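Local coordinates for protein transcription termination factor FttA (PDB 2XR1) that probably terminates transcription across the archaeal genome by cleaving nascent RNA as a dimeric, zinc-dependent nuclease of the metallo-beta-lactamase superfamily, at residues C192-R197 against L631-T636. Sequence-based numbering, arbitrary orientation.
Sequences CKEVGR and LTNLET
L631 lies with CB against C192 SG, 3.5 Å apart, and F200 of strand 199-203 touches both side chains. L631 O takes a bond from K193 NZ (3.1 Å), the donor lying above the carbonyl plane, while a water bridges the same oxygen to K193 N. T632 points CB away from the 192-197 loop, yet T632 OG1 takes a second, shorter bond from K193 NZ, at 2.8 Å; the lysine chain, extended as far as CE, bends at its last torsion (chi4 70°) to reach both oxygens. The N633 amide bonds at both ends: OD1 accepts a weak bond from C192 N, and N633 ND2 donates to E194 OE2 (2.9 Å, 158°) from above the carboxylate plane. R197 NE meets E194 OE2 from the opposite face, at 2.8 Å, and NH2 binds OE1, a side-on salt bridge that fixes the carboxylate. A type II turn, T632 to E635, leads into strand 636-638, where T636 backbone bonds reach the second subunit. The contact thus joins N- and C-terminal parts of the metallo-beta-lactamase sandwich: the loop between strands 185-190 and 199-203, its R197 side chain about 10 Å from a zinc, meets the crossover between strands 627-630 and 636-638, each outermost in its sheet within the chain.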
loop_
_atom_site.group_PDB
_atom_site.type_symbol
_atom_site.label_atom_id
_atom_site.label_comp_id
_atom_site.label_asym_id
_atom_site.label_seq_id
_atom_site.Cartn_x
_atom_site.Cartn_y
_atom_site.Cartn_z
ATOM N N CYS B 192 -8.696 -9.214 -7.613
ATOM C CA CYS B 192 -9.555 -9.123 -6.451
ATOM C C CYS B 192 -10.934 -8.658 -6.865
ATOM O O CYS B 192 -11.093 -7.644 -7.549
ATOM C CB CYS B 192 -8.918 -8.222 -5.377
ATOM S SG CYS B 192 -7.378 -9.009 -4.674
ATOM N N LYS B 193 -11.931 -9.435 -6.461
ATOM C CA LYS B 193 -13.327 -9.187 -6.854
ATOM C C LYS B 193 -13.453 -9.222 -8.366
ATOM O O LYS B 193 -14.361 -8.632 -8.936
ATOM C CB LYS B 193 -13.849 -7.875 -6.267
ATOM C CG LYS B 193 -14.001 -7.885 -4.744
ATOM C CD LYS B 193 -14.470 -6.526 -4.261
ATOM C CE LYS B 193 -14.868 -6.472 -2.787
ATOM N NZ LYS B 193 -13.704 -6.601 -1.880
ATOM N N GLU B 194 -12.516 -9.931 -8.999
ATOM C CA GLU B 194 -12.506 -10.143 -10.453
ATOM C C GLU B 194 -11.727 -11.448 -10.724
ATOM O O GLU B 194 -10.994 -11.951 -9.892
ATOM C CB GLU B 194 -11.881 -8.959 -11.205
ATOM C CG GLU B 194 -10.409 -8.735 -10.856
ATOM C CD GLU B 194 -9.812 -7.365 -11.276
ATOM O OE1 GLU B 194 -10.505 -6.454 -11.837
ATOM O OE2 GLU B 194 -8.601 -7.210 -11.024
ATOM N N VAL B 195 -11.959 -12.013 -11.884
ATOM C CA VAL B 195 -11.084 -13.035 -12.429
ATOM C C VAL B 195 -10.225 -12.284 -13.384
ATOM O O VAL B 195 -10.734 -11.447 -14.118
ATOM C CB VAL B 195 -11.880 -14.082 -13.194
ATOM C CG1 VAL B 195 -10.966 -14.914 -13.963
ATOM C CG2 VAL B 195 -12.692 -14.936 -12.198
ATOM N N GLY B 196 -8.933 -12.499 -13.384
ATOM C CA GLY B 196 -8.090 -11.740 -14.281
ATOM C C GLY B 196 -7.074 -10.893 -13.551
ATOM O O GLY B 196 -7.338 -10.414 -12.468
ATOM N N ARG B 197 -5.904 -10.766 -14.185
ATOM C CA ARG B 197 -4.776 -9.944 -13.783
ATOM C C ARG B 197 -4.379 -10.067 -12.319
ATOM O O ARG B 197 -4.074 -9.077 -11.679
ATOM C CB ARG B 197 -4.971 -8.494 -14.195
ATOM C CG ARG B 197 -6.249 -7.845 -13.687
ATOM C CD ARG B 197 -6.205 -6.313 -13.772
ATOM N NE ARG B 197 -7.329 -5.761 -13.056
ATOM C CZ ARG B 197 -7.627 -4.480 -12.982
ATOM N NH1 ARG B 197 -6.864 -3.578 -13.582
ATOM N NH2 ARG B 197 -8.718 -4.107 -12.307
ATOM N N LEU B 631 -10.510 -9.653 -0.579
ATOM C CA LEU B 631 -9.544 -8.584 -0.842
ATOM C C LEU B 631 -10.096 -7.596 -1.884
ATOM O O LEU B 631 -11.032 -7.907 -2.615
ATOM C CB LEU B 631 -8.214 -9.163 -1.302
ATOM C CG LEU B 631 -7.449 -10.057 -0.322
ATOM C CD1 LEU B 631 -6.171 -10.590 -0.959
ATOM C CD2 LEU B 631 -7.124 -9.275 0.940
ATOM N N THR B 632 -9.544 -6.387 -1.888
ATOM C CA THR B 632 -9.902 -5.345 -2.849
ATOM C C THR B 632 -8.634 -4.911 -3.544
ATOM O O THR B 632 -7.609 -4.784 -2.904
ATOM C CB THR B 632 -10.592 -4.145 -2.146
ATOM O OG1 THR B 632 -11.910 -4.519 -1.747
ATOM C CG2 THR B 632 -10.716 -2.925 -3.040
ATOM N N ASN B 633 -8.682 -4.682 -4.850
ATOM C CA ASN B 633 -7.484 -4.172 -5.538
ATOM C C ASN B 633 -7.035 -2.876 -4.873
ATOM O O ASN B 633 -7.840 -2.023 -4.645
ATOM C CB ASN B 633 -7.738 -3.937 -7.027
ATOM C CG ASN B 633 -7.916 -5.216 -7.778
ATOM O OD1 ASN B 633 -7.468 -6.263 -7.319
ATOM N ND2 ASN B 633 -8.547 -5.164 -8.924
ATOM N N LEU B 634 -5.753 -2.801 -4.549
ATOM C CA LEU B 634 -5.078 -1.627 -3.987
ATOM C C LEU B 634 -5.185 -1.445 -2.498
ATOM O O LEU B 634 -4.678 -0.468 -2.003
ATOM C CB LEU B 634 -5.402 -0.304 -4.715
ATOM C CG LEU B 634 -4.992 -0.224 -6.183
ATOM C CD1 LEU B 634 -5.484 1.056 -6.760
ATOM C CD2 LEU B 634 -3.471 -0.360 -6.352
ATOM N N GLU B 635 -5.796 -2.385 -1.795
ATOM C CA GLU B 635 -5.760 -2.455 -0.337
ATOM C C GLU B 635 -4.582 -3.294 0.130
ATOM O O GLU B 635 -4.094 -4.144 -0.598
ATOM C CB GLU B 635 -7.067 -3.043 0.199
ATOM C CG GLU B 635 -8.297 -2.192 -0.180
ATOM C CD GLU B 635 -9.484 -2.206 0.841
ATOM O OE1 GLU B 635 -9.818 -3.298 1.347
ATOM O OE2 GLU B 635 -10.094 -1.120 1.115
ATOM N N THR B 636 -4.068 -3.009 1.314
ATOM C CA THR B 636 -2.982 -3.771 1.900
ATOM C C THR B 636 -3.472 -4.240 3.262
ATOM O O THR B 636 -3.937 -3.485 4.071
ATOM C CB THR B 636 -1.664 -2.948 2.100
ATOM O OG1 THR B 636 -1.252 -2.404 0.862
ATOM C CG2 THR B 636 -0.493 -3.835 2.605
HETATM O O HOH W 1 -11.413 -10.633 -3.681
#